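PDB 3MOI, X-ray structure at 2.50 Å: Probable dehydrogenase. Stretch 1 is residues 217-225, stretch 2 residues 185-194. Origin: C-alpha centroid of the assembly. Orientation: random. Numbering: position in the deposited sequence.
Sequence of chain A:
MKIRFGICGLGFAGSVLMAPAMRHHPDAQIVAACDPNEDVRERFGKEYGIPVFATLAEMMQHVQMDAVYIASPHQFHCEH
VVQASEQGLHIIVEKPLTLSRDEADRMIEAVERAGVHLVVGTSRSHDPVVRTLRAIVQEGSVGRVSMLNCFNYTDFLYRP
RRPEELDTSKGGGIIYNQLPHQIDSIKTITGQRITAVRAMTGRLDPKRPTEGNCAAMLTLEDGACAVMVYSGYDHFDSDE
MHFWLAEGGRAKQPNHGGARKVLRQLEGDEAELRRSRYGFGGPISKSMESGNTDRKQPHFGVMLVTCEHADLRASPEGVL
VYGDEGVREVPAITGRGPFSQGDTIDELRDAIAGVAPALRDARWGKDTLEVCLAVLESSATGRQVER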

# COMPACT_ATOMS: atom_id res chain seq x y z
N MET A 217 2.50 9.63 2.45
CA MET A 217 3.50 9.56 1.45
C MET A 217 4.69 10.39 1.93
O MET A 217 4.59 11.65 2.13
CB MET A 217 3.04 10.07 0.08
CG MET A 217 3.99 9.45 -1.02
SD MET A 217 3.75 9.76 -2.73
CE MET A 217 2.12 10.10 -2.44
N LEU A 218 5.81 9.71 2.03
CA LEU A 218 7.03 10.32 2.51
C LEU A 218 7.94 10.58 1.33
O LEU A 218 8.30 9.64 0.57
CB LEU A 218 7.71 9.35 3.48
CG LEU A 218 7.38 9.35 4.98
CD1 LEU A 218 6.01 9.72 5.31
CD2 LEU A 218 7.80 8.03 5.69
N THR A 219 8.34 11.83 1.14
CA THR A 219 9.30 12.10 0.09
C THR A 219 10.75 11.99 0.64
O THR A 219 11.09 12.59 1.63
CB THR A 219 9.10 13.48 -0.50
OG1 THR A 219 7.77 13.56 -1.03
CG2 THR A 219 10.15 13.74 -1.62
N LEU A 220 11.59 11.22 -0.03
CA LEU A 220 12.95 11.08 0.38
C LEU A 220 13.79 12.02 -0.48
O LEU A 220 13.34 12.76 -1.32
CB LEU A 220 13.40 9.64 0.26
CG LEU A 220 12.55 8.59 0.98
CD1 LEU A 220 13.12 7.23 0.70
CD2 LEU A 220 12.46 8.82 2.46
N GLU A 221 15.05 12.00 -0.26
CA GLU A 221 15.84 13.17 -0.51
C GLU A 221 16.36 13.10 -1.92
O GLU A 221 16.56 14.15 -2.52
CB GLU A 221 16.92 13.19 0.56
CG GLU A 221 18.13 13.99 0.41
CD GLU A 221 19.07 13.68 1.66
OE1 GLU A 221 19.24 12.45 2.10
OE2 GLU A 221 19.57 14.70 2.21
N ASP A 222 16.56 11.90 -2.46
CA ASP A 222 17.00 11.81 -3.87
C ASP A 222 15.80 11.78 -4.82
O ASP A 222 15.98 11.58 -5.99
CB ASP A 222 17.96 10.61 -4.11
CG ASP A 222 17.22 9.24 -4.15
OD1 ASP A 222 16.01 9.21 -3.80
OD2 ASP A 222 17.86 8.19 -4.53
N GLY A 223 14.59 11.98 -4.31
CA GLY A 223 13.37 11.96 -5.13
C GLY A 223 12.59 10.66 -4.97
O GLY A 223 11.39 10.62 -5.27
N ALA A 224 13.24 9.60 -4.46
CA ALA A 224 12.49 8.39 -4.10
C ALA A 224 11.38 8.76 -3.09
O ALA A 224 11.54 9.70 -2.32
CB ALA A 224 13.43 7.37 -3.56
N CYS A 225 10.26 8.04 -3.13
CA CYS A 225 9.23 8.15 -2.07
C CYS A 225 8.84 6.83 -1.41
O CYS A 225 8.99 5.79 -2.00
CB CYS A 225 7.97 8.77 -2.62
SG CYS A 225 8.29 10.38 -3.40
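Stretch 2 185-194: SIKTITGQRI

The apolar centre of the contact is built from Leu218 and Leu220 of stretch 1 and Ile186 and Ile194 of stretch 2. Leu220 CD2 lies 3.7 Å from Ile194 CG1 and 4.2 Å from Ile186 CG2. Leu218 CD2 packs 3.6 Å from Ile186 CD1 and 4.1 Å from Ile194 CD1. Leu220 also reaches Thr190, with Leu220 CD1 3.6 Å from Thr190 CG2. All four apolar residues are buried.

Stretch 2 opens as the last part of a helix, residues 185-190. Ile186 and Thr190 are one turn apart, so both point toward stretch 1. The helix runs in roughly the same direction as the strand of stretch 1. Their axes cross at -32° and approach to 11.2 Å, a gap filled by side chains. Gly191 leaves the helix with positive phi, and the chain then extends through Gln192 and Arg193. Thr190 OG1 accepts a hydrogen bond from Gln192 N at 2.9 Å, bracing this exit.

Beyond it, Ile194 pairs loosely with Leu220 in antiparallel register, CA to CA 4.6 Å. Leu220 CA makes a CA-H...O contact with Arg193 O at 3.5 Å.

The polar edge lies at the type I turn from Leu220 to Gly223. Gln192 extends its side chain into this turn. Gln192 OE1 accepts a hydrogen bond from Asp222 N at 2.6 Å and a weak one from Glu221 N at 3.1 Å. One carbonyl oxygen thus serves two successive backbone amides. Asp222 OD1 in turn accepts a hydrogen bond from Ala224 N at 2.9 Å, within stretch 1. Farther out, the exposed Glu221 turns back to stretch 2, where Glu221 OE1 accepts a hydrogen bond from Arg193 N at 3.2 Å. The end of the Arg193 side chain leads away from stretch 1.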

# COMPACT_ATOMS: atom_id res chain seq x y z
N SER A 185 12.12 2.20 9.75
CA SER A 185 12.49 1.17 8.79
C SER A 185 12.78 1.81 7.44
O SER A 185 13.74 1.40 6.73
CB SER A 185 11.40 0.11 8.69
OG SER A 185 11.26 -0.46 10.00
N ILE A 186 11.96 2.80 7.10
CA ILE A 186 12.14 3.48 5.83
C ILE A 186 13.49 4.17 5.84
O ILE A 186 14.27 3.99 4.95
CB ILE A 186 11.01 4.44 5.58
CG1 ILE A 186 9.71 3.66 5.29
CG2 ILE A 186 11.31 5.32 4.44
CD1 ILE A 186 8.47 4.51 5.35
N LYS A 187 13.81 4.91 6.87
CA LYS A 187 15.14 5.47 6.96
C LYS A 187 16.28 4.44 6.93
O LYS A 187 17.35 4.69 6.34
CB LYS A 187 15.24 6.24 8.23
CG LYS A 187 14.34 7.50 8.26
CD LYS A 187 14.99 8.51 9.21
CE LYS A 187 14.65 8.29 10.59
NZ LYS A 187 15.25 9.35 11.42
N THR A 188 16.09 3.33 7.60
CA THR A 188 17.13 2.33 7.66
C THR A 188 17.37 1.67 6.28
O THR A 188 18.49 1.61 5.81
CB THR A 188 16.75 1.26 8.66
OG1 THR A 188 16.76 1.81 10.00
CG2 THR A 188 17.69 0.07 8.56
N ILE A 189 16.29 1.21 5.62
CA ILE A 189 16.38 0.62 4.31
C ILE A 189 17.01 1.63 3.36
O ILE A 189 17.84 1.24 2.57
CB ILE A 189 15.01 0.20 3.80
CG1 ILE A 189 14.49 -0.99 4.60
CG2 ILE A 189 15.03 -0.18 2.30
CD1 ILE A 189 12.93 -1.11 4.68
N THR A 190 16.60 2.88 3.37
CA THR A 190 17.07 3.70 2.30
C THR A 190 18.33 4.44 2.62
O THR A 190 19.01 4.89 1.75
CB THR A 190 16.07 4.75 1.85
OG1 THR A 190 15.92 5.73 2.89
CG2 THR A 190 14.73 4.09 1.46
N GLY A 191 18.66 4.62 3.88
CA GLY A 191 19.69 5.61 4.21
C GLY A 191 19.43 7.05 3.79
O GLY A 191 20.36 7.82 3.75
N GLN A 192 18.19 7.43 3.47
CA GLN A 192 17.90 8.82 3.09
C GLN A 192 17.10 9.64 4.12
O GLN A 192 16.30 9.13 4.87
CB GLN A 192 17.17 8.82 1.78
CG GLN A 192 18.03 8.35 0.56
CD GLN A 192 17.30 8.63 -0.71
OE1 GLN A 192 17.09 9.82 -1.06
NE2 GLN A 192 16.84 7.56 -1.41
N ARG A 193 17.37 10.93 4.17
CA ARG A 193 16.57 11.84 4.91
C ARG A 193 15.17 11.94 4.29
O ARG A 193 14.98 11.96 3.07
CB ARG A 193 17.24 13.20 4.97
CG ARG A 193 16.44 14.26 5.78
CD ARG A 193 17.26 15.52 6.06
NE ARG A 193 16.41 16.72 6.17
CZ ARG A 193 15.95 17.20 7.32
NH1 ARG A 193 16.26 16.58 8.47
NH2 ARG A 193 15.16 18.27 7.34
N ILE A 194 14.18 12.00 5.17
CA ILE A 194 12.84 12.28 4.77
C ILE A 194 12.71 13.78 4.65
O ILE A 194 12.86 14.49 5.63
CB ILE A 194 11.89 11.73 5.85
CG1 ILE A 194 12.03 10.21 5.90
CG2 ILE A 194 10.51 12.14 5.54
CD1 ILE A 194 11.36 9.49 7.03